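Local structure of Lmo0547 protein (Listeria monocytogenes, 4R9N) at residues Phe15-Glu19 with Leu235-Asp241; Val145-Gly151 with Ile215-Leu221; Val152-Asn157 with Gln226-Leu231. The protein probably acts as a SorC/DeoR-type transcriptional regulator, whose sugar-binding effector domain is thought to sense a carbohydrate and control sequence-specific DNA binding. Where two conformers were deposited one is given. Numbering follows the deposited sequence.

From the N terminus, helix 3-15 runs into the first segment of contact 1, the turn before strand 19-23. Its partner, 235-241, comes only after 215 intervening residues, so contact 1 closes the longest loop and encloses the other two. Contact 2 pairs strands 147-151 and 217-221 in the middle of the parallel sheet. Contact 3 starts at once after the first of these strands: loop 152-157 meets the start of helix 228-236. Contacts 2 and 3 therefore cross along the chain. Contacts 1 and 3 use opposite ends of helix 228-236. Ala220, Val152, Leu231 and Ile240 link all three in one apolar patch beside the sheet.

Contact 1 of 3, residues Phe15-Glu19 with Leu235-Asp241; sequences FGLEE and LNAGLID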
loop_
_atom_site.group_PDB
_atom_site.type_symbol
_atom_site.label_atom_id
_atom_site.label_comp_id
_atom_site.label_asym_id
_atom_site.label_seq_id
_atom_site.Cartn_x
_atom_site.Cartn_y
_atom_site.Cartn_z
ATOM N N PHE A 15 10.433 15.691 0.060
ATOM C CA PHE A 15 10.542 14.338 -0.496
ATOM C C PHE A 15 10.456 14.274 -2.015
ATOM O O PHE A 15 10.569 13.207 -2.575
ATOM C CB PHE A 15 9.492 13.467 0.143
ATOM C CG PHE A 15 9.674 13.327 1.620
ATOM C CD1 PHE A 15 10.777 12.707 2.109
ATOM C CD2 PHE A 15 8.744 13.826 2.507
ATOM C CE1 PHE A 15 10.978 12.573 3.459
ATOM C CE2 PHE A 15 8.949 13.720 3.859
ATOM C CZ PHE A 15 10.063 13.064 4.338
ATOM N N GLY A 16 10.251 15.391 -2.692
ATOM C CA GLY A 16 10.078 15.352 -4.147
ATOM C C GLY A 16 8.790 14.638 -4.566
ATOM O O GLY A 16 8.793 13.882 -5.549
ATOM N N LEU A 17 7.685 14.852 -3.831
ATOM C CA LEU A 17 6.401 14.296 -4.222
ATOM C C LEU A 17 5.664 15.052 -5.312
ATOM O O LEU A 17 5.743 16.273 -5.458
ATOM C CB LEU A 17 5.479 14.158 -3.011
ATOM C CG LEU A 17 6.125 13.361 -1.848
ATOM C CD1 LEU A 17 5.416 13.627 -0.537
ATOM C CD2 LEU A 17 6.168 11.875 -2.160
ATOM N N GLU A 18 4.856 14.311 -6.041
ATOM C CA GLU A 18 3.873 14.891 -6.937
ATOM C C GLU A 18 2.808 15.653 -6.118
ATOM O O GLU A 18 2.395 16.804 -6.469
ATOM C CB GLU A 18 3.273 13.756 -7.781
ATOM C CG GLU A 18 2.174 14.138 -8.749
ATOM C CD GLU A 18 1.557 12.915 -9.431
ATOM O OE1 GLU A 18 2.196 11.835 -9.456
ATOM O OE2 GLU A 18 0.411 13.019 -9.913
ATOM N N GLU A 19 2.345 15.050 -5.037
ATOM C CA GLU A 19 1.354 15.668 -4.184
ATOM C C GLU A 19 1.346 15.118 -2.774
ATOM O O GLU A 19 1.550 13.921 -2.556
ATOM C CB GLU A 19 -0.062 15.535 -4.777
ATOM C CG GLU A 19 -1.094 16.335 -3.968
ATOM C CD GLU A 19 -2.526 16.248 -4.475
ATOM O OE1 GLU A 19 -2.829 15.387 -5.344
ATOM O OE2 GLU A 19 -3.387 17.074 -4.015
ATOM N N LEU A 235 9.777 7.052 1.175
ATOM C CA LEU A 235 9.695 8.370 0.526
ATOM C C LEU A 235 11.042 8.777 -0.040
ATOM O O LEU A 235 11.110 9.172 -1.199
ATOM C CB LEU A 235 9.239 9.460 1.484
ATOM C CG LEU A 235 7.780 9.429 1.873
ATOM C CD1 LEU A 235 7.486 10.306 3.073
ATOM C CD2 LEU A 235 6.893 9.769 0.676
ATOM N N ASN A 236 12.103 8.571 0.740
ATOM C CA ASN A 236 13.492 8.854 0.262
ATOM C C ASN A 236 13.937 8.031 -0.949
ATOM O O ASN A 236 14.676 8.543 -1.816
ATOM C CB ASN A 236 14.513 8.680 1.411
ATOM C CG ASN A 236 14.361 9.755 2.488
ATOM O OD1 ASN A 236 13.793 10.820 2.244
ATOM N ND2 ASN A 236 14.864 9.478 3.677
ATOM N N ALA A 237 13.454 6.788 -1.031
ATOM C CA ALA A 237 13.740 5.908 -2.138
ATOM C C ALA A 237 12.901 6.173 -3.374
ATOM O O ALA A 237 13.058 5.490 -4.379
ATOM C CB ALA A 237 13.522 4.463 -1.702
ATOM N N GLY A 238 11.966 7.117 -3.310
ATOM C CA GLY A 238 11.158 7.426 -4.466
ATOM C C GLY A 238 10.139 6.366 -4.799
ATOM O O GLY A 238 9.765 6.198 -5.954
ATOM N N LEU A 239 9.705 5.603 -3.819
ATOM C CA LEU A 239 8.713 4.557 -4.112
ATOM C C LEU A 239 7.289 5.140 -4.236
ATOM O O LEU A 239 6.397 4.448 -4.711
ATOM C CB LEU A 239 8.670 3.556 -3.005
ATOM C CG LEU A 239 9.974 2.793 -2.826
ATOM C CD1 LEU A 239 9.929 1.859 -1.622
ATOM C CD2 LEU A 239 10.249 2.009 -4.128
ATOM N N ILE A 240 7.104 6.366 -3.742
ATOM C CA ILE A 240 5.789 6.958 -3.509
ATOM C C ILE A 240 5.753 8.307 -4.179
ATOM O O ILE A 240 6.641 9.136 -4.024
ATOM C CB ILE A 240 5.525 7.168 -2.012
ATOM C CG1 ILE A 240 5.378 5.836 -1.323
ATOM C CG2 ILE A 240 4.321 8.097 -1.753
ATOM C CD1 ILE A 240 5.689 5.906 0.162
ATOM N N ASP A 241 4.643 8.569 -4.826
ATOM C CA ASP A 241 4.388 9.837 -5.544
ATOM C C ASP A 241 3.422 10.770 -4.830
ATOM O O ASP A 241 3.556 12.000 -4.923
ATOM C CB ASP A 241 3.902 9.535 -6.956
ATOM C CG ASP A 241 4.902 8.684 -7.737
ATOM O OD1 ASP A 241 6.073 9.174 -7.905
ATOM O OD2 ASP A 241 4.558 7.524 -8.166
HETATM O O HOH W 1 7.002 11.880 -7.005
#
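Two turns that each lead from a helix into a strand of the Rossmann-like sheet meet here. Gly16 ends helix 3-15 with positive phi. Gly238 ends helix 228-236 in a Schellman motif. The Phe15 side chain, rotamer m, lays one ring face on Leu235: Leu235 CD1 sits 3.8 Å from the ring centroid, 10° off the normal, a CH-pi contact. At the ring edge, Phe15 CE1 lies 3.5 Å from Asn236 OD1. Leu17 has CA-CB pointing sideways, but its mt rotamer brings CD2 to 3.6 Å from Leu235 CD2 and 4.2 Å from Ile240 CG2. Leu17 and Leu235 also touch Ile243 of strand 242-246. Glu18 is extended (chi1 and chi2 both t), with OE1 3.8 Å from Asp241 CB; its OE2 pairs with Arg48. Glu19, likewise tt, turns its end away from this contact to the same arginine. Asp241, chi1 m, directs OD2 to the backbone N of Val218. A water bridges Asp241 OD1 (3.0 Å) and Gly16 O (3.1 Å). The backbones join where strand 19-23 begins and just before strand 242-246: Asp241 O accepts a weak bond from Glu18 N at 2.9 Å and a straighter one from Glu19 N at 3.3 Å.

Contact 2 of 3, residues Val145-Gly151 with Ile215-Leu221; sequences VDMAIVG and IPTVVAL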
loop_
_atom_site.group_PDB
_atom_site.type_symbol
_atom_site.label_atom_id
_atom_site.label_comp_id
_atom_site.label_asym_id
_atom_site.label_seq_id
_atom_site.Cartn_x
_atom_site.Cartn_y
_atom_site.Cartn_z
ATOM N N VAL A 145 -0.501 -0.898 -14.244
ATOM C CA VAL A 145 -1.598 -0.004 -13.843
ATOM C C VAL A 145 -1.167 1.437 -13.933
ATOM O O VAL A 145 0.017 1.730 -13.789
ATOM C CB VAL A 145 -2.162 -0.332 -12.413
ATOM C CG1 VAL A 145 -2.750 -1.765 -12.380
ATOM C CG2 VAL A 145 -1.079 -0.183 -11.368
ATOM N N ASP A 146 -2.132 2.321 -14.148
ATOM C CA ASP A 146 -1.895 3.769 -14.240
ATOM C C ASP A 146 -1.515 4.304 -12.850
ATOM O O ASP A 146 -0.748 5.280 -12.698
ATOM C CB ASP A 146 -3.164 4.492 -14.693
ATOM C CG ASP A 146 -3.512 4.298 -16.196
ATOM O OD1 ASP A 146 -2.680 3.891 -17.030
ATOM O OD2 ASP A 146 -4.695 4.516 -16.508
HETATM N N MSE A 147 -2.204 3.754 -11.841
HETATM C CA MSE A 147 -1.981 4.179 -10.454
HETATM C C MSE A 147 -2.114 3.072 -9.502
HETATM O O MSE A 147 -2.882 2.143 -9.743
HETATM C CB MSE A 147 -3.102 5.226 -10.196
HETATM C CG MSE A 147 -3.539 5.559 -8.814
HETATM SE SE MSE A 147 -5.144 6.787 -9.054
HETATM C CE MSE A 147 -4.973 6.878 -7.219
ATOM N N ALA A 148 -1.485 3.199 -8.322
ATOM C CA ALA A 148 -1.579 2.110 -7.318
ATOM C C ALA A 148 -1.795 2.770 -5.955
ATOM O O ALA A 148 -1.263 3.858 -5.720
ATOM C CB ALA A 148 -0.326 1.277 -7.315
ATOM N N ILE A 149 -2.551 2.122 -5.083
ATOM C CA ILE A 149 -2.757 2.587 -3.721
ATOM C C ILE A 149 -2.194 1.523 -2.801
ATOM O O ILE A 149 -2.584 0.348 -2.868
ATOM C CB ILE A 149 -4.212 2.825 -3.422
ATOM C CG1 ILE A 149 -4.728 3.873 -4.431
ATOM C CG2 ILE A 149 -4.403 3.216 -1.928
ATOM C CD1 ILE A 149 -6.219 4.152 -4.320
ATOM N N VAL A 150 -1.281 1.942 -1.920
ATOM C CA VAL A 150 -0.590 1.011 -1.017
ATOM C C VAL A 150 -0.610 1.596 0.407
ATOM O O VAL A 150 -0.769 2.817 0.606
ATOM C CB VAL A 150 0.868 0.717 -1.458
ATOM C CG1 VAL A 150 0.920 0.135 -2.829
ATOM C CG2 VAL A 150 1.706 1.979 -1.357
ATOM N N GLY A 151 -0.464 0.704 1.386
ATOM C CA GLY A 151 -0.134 1.090 2.777
ATOM C C GLY A 151 1.370 0.975 3.025
ATOM O O GLY A 151 2.096 0.302 2.308
ATOM N N ILE A 215 5.428 2.275 -11.595
ATOM C CA ILE A 215 4.032 2.687 -11.774
ATOM C C ILE A 215 4.017 4.228 -11.745
ATOM O O ILE A 215 4.663 4.811 -10.905
ATOM C CB ILE A 215 3.131 2.071 -10.682
ATOM C CG1 ILE A 215 2.967 0.572 -10.924
ATOM C CG2 ILE A 215 1.753 2.702 -10.659
ATOM C CD1 ILE A 215 2.258 -0.143 -9.777
ATOM N N PRO A 216 3.297 4.872 -12.684
ATOM C CA PRO A 216 3.388 6.337 -12.794
ATOM C C PRO A 216 2.990 7.067 -11.535
ATOM O O PRO A 216 3.672 8.073 -11.194
ATOM C CB PRO A 216 2.440 6.679 -13.945
ATOM C CG PRO A 216 2.464 5.474 -14.792
ATOM C CD PRO A 216 2.630 4.296 -13.866
ATOM N N THR A 217 1.919 6.624 -10.875
ATOM C CA THR A 217 1.481 7.280 -9.650
ATOM C C THR A 217 1.209 6.256 -8.582
ATOM O O THR A 217 0.217 5.501 -8.645
ATOM C CB THR A 217 0.222 8.125 -9.833
ATOM O OG1 THR A 217 0.394 9.066 -10.924
ATOM C CG2 THR A 217 -0.176 8.850 -8.523
ATOM N N VAL A 218 2.026 6.243 -7.562
ATOM C CA VAL A 218 1.818 5.343 -6.427
ATOM C C VAL A 218 1.401 6.247 -5.248
ATOM O O VAL A 218 2.127 7.196 -4.877
ATOM C CB VAL A 218 3.096 4.578 -6.048
ATOM C CG1 VAL A 218 2.910 3.843 -4.715
ATOM C CG2 VAL A 218 3.483 3.641 -7.162
ATOM N N VAL A 219 0.222 5.953 -4.696
ATOM C CA VAL A 219 -0.305 6.664 -3.582
ATOM C C VAL A 219 -0.167 5.841 -2.325
ATOM O O VAL A 219 -0.552 4.664 -2.337
ATOM C CB VAL A 219 -1.800 6.897 -3.782
ATOM C CG1 VAL A 219 -2.329 7.683 -2.597
ATOM C CG2 VAL A 219 -2.025 7.628 -5.080
ATOM N N ALA A 220 0.411 6.410 -1.282
ATOM C CA ALA A 220 0.500 5.737 -0.007
ATOM C C ALA A 220 -0.329 6.431 1.053
ATOM O O ALA A 220 -0.385 7.729 1.173
ATOM C CB ALA A 220 1.942 5.631 0.422
ATOM N N LEU A 221 -1.005 5.591 1.812
ATOM C CA LEU A 221 -1.814 5.998 2.963
ATOM C C LEU A 221 -1.117 5.499 4.214
ATOM O O LEU A 221 -0.892 4.300 4.302
ATOM C CB LEU A 221 -3.150 5.260 2.876
ATOM C CG LEU A 221 -4.306 5.756 2.027
ATOM C CD1 LEU A 221 -3.893 6.365 0.723
ATOM C CD2 LEU A 221 -5.334 4.649 1.805
HETATM O O HOH W 2 -1.309 7.911 -12.988
#
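This is a parallel beta pairing between two central strands of the seven-stranded, Rossmann-like sheet. Strands 147-151 and 217-221 run 4.7 Å apart at closest approach, with 23° between their directions. Ala148, Ile149 and Val150 pair with Val218, Val219 and Ala220, at CA-CA distances of 4.8 to 5.0 Å. Four main-chain hydrogen bonds hold them: Ala148 N to Thr217 O (2.9 Å), Val219 N to Ala148 O (2.8 Å), Val150 N to Val219 O (2.8 Å) and Leu221 N to Val150 O (3.0 Å). CA-H...O contacts add to these, such as Ala220 CA to Val150 O at 3.2 Å. At the N-terminal end of the pairing, Thr217 N makes only a weak bond to Asp146 O (3.5 Å). A water there donates to Asp146 O and also bonds Thr217 OG1. Just before strand 147-151, the Asp146 side chain forms a salt bridge with Lys53.

On one face selenomethionine Met147 puts CE 3.7 Å from Val219 CG2, and Ile149 CG2 lies 4.1 Å from Leu221 CD2. Helices 30-49 and 61-69 pack over this face. On the other, Val150 CG2 touches Val218 CG1 (4.0 Å) and Ala220 CB (4.1 Å), while Ile215 CD1 meets Ala148 CB (3.8 Å). The chemistry is thus that of a buried core: main-chain polar groups pair up, and the side chains on both faces are mostly apolar, Thr217 being the polar exception.

Contact 3 of 3, residues Val152-Asn157 with Gln226-Leu231; sequences VSSPYN and QKKEAL
Residues 152-157 follow strand 147-151. Val152, Ser153 and Ser154 are extended (phi/psi -125/132, -135/172 and -124/132). Pro155 bends the chain at -74/1, Tyr156 is extended at -106/176, and Asn157 has positive phi (43/61). In 226-231 the chain enters helix 228-236: Gln226 is at -58/-21, Lys227 at -90/5, and residues 228-231 are helical, with Leu231 N bonded to Lys227 O at 2.9 Å. The CA atoms come nearest at Val152-Leu231 (6.4 Å) and Ser154-Lys227 (6.0 Å).

Val152, chi1 t, points toward the helix, with CG1 3.9 Å from Ala230 CB and CG2 4.2 Å from Leu231 CD1. Ala230 CB sits 3.6 Å from Ser153 O. Lys227 has chi1 m and the rest t, so NZ donates to Val152 O at 3.0 Å. The CA-CB bond of Ser154 (chi1 t) points toward 226-231, with CB 4.3 Å from Gln226 O. A water accepts from Ser154 OG and donates to Glu229 OE1 (chi1 and chi2 t), at 3.1 Å each. Asn157 ND2 (chi1 14°, between wells; poorly ordered) lies 2.9 Å from OE1 of Gln226 (chi1 m, chi2 t; a second conformer exists).

The loop thus packs on the helix start after neighbouring parallel strand 217-221, at the sheet's C-terminal end, consistent with a Rossmann-like fold. Strand 180-184 flanks loop 152-157: Ile184 touches Val152, and Asp183 shares a backbone hydrogen bond with Ser153. Helix 169-177 packs against Pro155 and Tyr156.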
loop_
_atom_site.group_PDB
_atom_site.type_symbol
_atom_site.label_atom_id
_atom_site.label_comp_id
_atom_site.label_asym_id
_atom_site.label_seq_id
_atom_site.Cartn_x
_atom_site.Cartn_y
_atom_site.Cartn_z
ATOM N N VAL A 152 1.851 1.553 4.110
ATOM C CA VAL A 152 3.242 1.371 4.479
ATOM C C VAL A 152 3.202 0.835 5.916
ATOM O O VAL A 152 2.469 1.355 6.768
ATOM C CB VAL A 152 4.076 2.671 4.442
ATOM C CG1 VAL A 152 5.539 2.377 4.809
ATOM C CG2 VAL A 152 3.988 3.325 3.097
ATOM N N SER A 153 3.938 -0.223 6.203
ATOM C CA SER A 153 3.882 -0.757 7.557
ATOM C C SER A 153 5.263 -1.066 8.095
ATOM O O SER A 153 6.253 -0.952 7.400
ATOM C CB SER A 153 2.987 -1.999 7.580
ATOM O OG SER A 153 2.798 -2.393 8.942
ATOM N N SER A 154 5.311 -1.396 9.376
ATOM C CA SER A 154 6.551 -1.743 10.042
ATOM C C SER A 154 6.238 -3.107 10.588
ATOM O O SER A 154 5.198 -3.256 11.215
ATOM C CB SER A 154 6.848 -0.760 11.174
ATOM O OG SER A 154 7.862 -1.269 12.026
ATOM N N PRO A 155 7.128 -4.097 10.384
ATOM C CA PRO A 155 6.851 -5.412 10.899
ATOM C C PRO A 155 7.018 -5.545 12.412
ATOM O O PRO A 155 6.812 -6.617 12.897
ATOM C CB PRO A 155 7.919 -6.276 10.234
ATOM C CG PRO A 155 9.093 -5.367 10.102
ATOM C CD PRO A 155 8.452 -4.045 9.735
ATOM N N TYR A 156 7.371 -4.478 13.124
ATOM C CA TYR A 156 7.794 -4.577 14.522
ATOM C C TYR A 156 6.716 -4.075 15.483
ATOM O O TYR A 156 5.677 -3.584 15.066
ATOM C CB TYR A 156 9.078 -3.774 14.723
ATOM C CG TYR A 156 10.193 -4.168 13.793
ATOM C CD1 TYR A 156 10.611 -5.530 13.689
ATOM C CD2 TYR A 156 10.796 -3.224 12.957
ATOM C CE1 TYR A 156 11.624 -5.905 12.798
ATOM C CE2 TYR A 156 11.824 -3.598 12.072
ATOM C CZ TYR A 156 12.242 -4.950 12.007
ATOM O OH TYR A 156 13.248 -5.320 11.110
ATOM N N ASN A 157 6.971 -4.206 16.777
ATOM C CA ASN A 157 5.984 -3.792 17.805
ATOM C C ASN A 157 4.525 -4.198 17.499
ATOM O O ASN A 157 3.645 -3.348 17.356
ATOM C CB ASN A 157 6.075 -2.274 18.162
ATOM C CG ASN A 157 6.901 -1.459 17.175
ATOM O OD1 ASN A 157 8.112 -1.290 17.361
ATOM N ND2 ASN A 157 6.249 -0.921 16.141
ATOM N N GLN A 226 4.771 5.294 14.992
ATOM C CA GLN A 226 5.639 4.113 14.888
ATOM C C GLN A 226 6.027 3.808 13.435
ATOM O O GLN A 226 6.992 3.090 13.172
ATOM C CB GLN A 226 4.955 2.863 15.494
ATOM C CG GLN A 226 4.933 2.815 17.029
ATOM C CD GLN A 226 4.284 1.548 17.597
ATOM O OE1 GLN A 226 3.887 0.644 16.859
ATOM N NE2 GLN A 226 4.180 1.483 18.919
ATOM N N LYS A 227 5.249 4.295 12.462
ATOM C CA LYS A 227 5.613 4.048 11.052
ATOM C C LYS A 227 6.528 5.112 10.407
ATOM O O LYS A 227 6.839 5.022 9.232
ATOM C CB LYS A 227 4.363 3.898 10.226
ATOM C CG LYS A 227 3.414 2.822 10.689
ATOM C CD LYS A 227 2.282 2.795 9.687
ATOM C CE LYS A 227 1.123 1.905 10.113
ATOM N NZ LYS A 227 0.295 1.757 8.863
ATOM N N LYS A 228 6.989 6.093 11.173
ATOM C CA LYS A 228 7.854 7.137 10.635
ATOM C C LYS A 228 9.060 6.630 9.899
ATOM O O LYS A 228 9.325 7.030 8.755
ATOM C CB LYS A 228 8.306 8.103 11.754
ATOM C CG LYS A 228 9.359 9.126 11.338
ATOM C CD LYS A 228 9.578 10.118 12.493
ATOM C CE LYS A 228 10.845 10.917 12.387
ATOM N NZ LYS A 228 10.845 12.007 13.443
ATOM N N GLU A 229 9.836 5.755 10.541
ATOM C CA GLU A 229 11.031 5.245 9.911
ATOM C C GLU A 229 10.725 4.542 8.583
ATOM O O GLU A 229 11.394 4.759 7.550
ATOM C CB GLU A 229 11.757 4.332 10.913
ATOM C CG GLU A 229 12.980 3.634 10.377
ATOM C CD GLU A 229 13.685 2.739 11.434
ATOM O OE1 GLU A 229 13.053 1.849 12.082
ATOM O OE2 GLU A 229 14.890 2.909 11.573
ATOM N N ALA A 230 9.707 3.698 8.593
ATOM C CA ALA A 230 9.292 2.988 7.379
ATOM C C ALA A 230 8.877 3.956 6.281
ATOM O O ALA A 230 9.248 3.827 5.142
ATOM C CB ALA A 230 8.124 2.083 7.702
ATOM N N LEU A 231 8.056 4.913 6.644
ATOM C CA LEU A 231 7.570 5.902 5.659
ATOM C C LEU A 231 8.652 6.779 5.076
ATOM O O LEU A 231 8.761 7.030 3.824
ATOM C CB LEU A 231 6.491 6.722 6.335
ATOM C CG LEU A 231 5.818 7.772 5.494
ATOM C CD1 LEU A 231 5.228 7.146 4.249
ATOM C CD2 LEU A 231 4.728 8.393 6.343
HETATM O O HOH W 3 10.445 0.339 11.302
#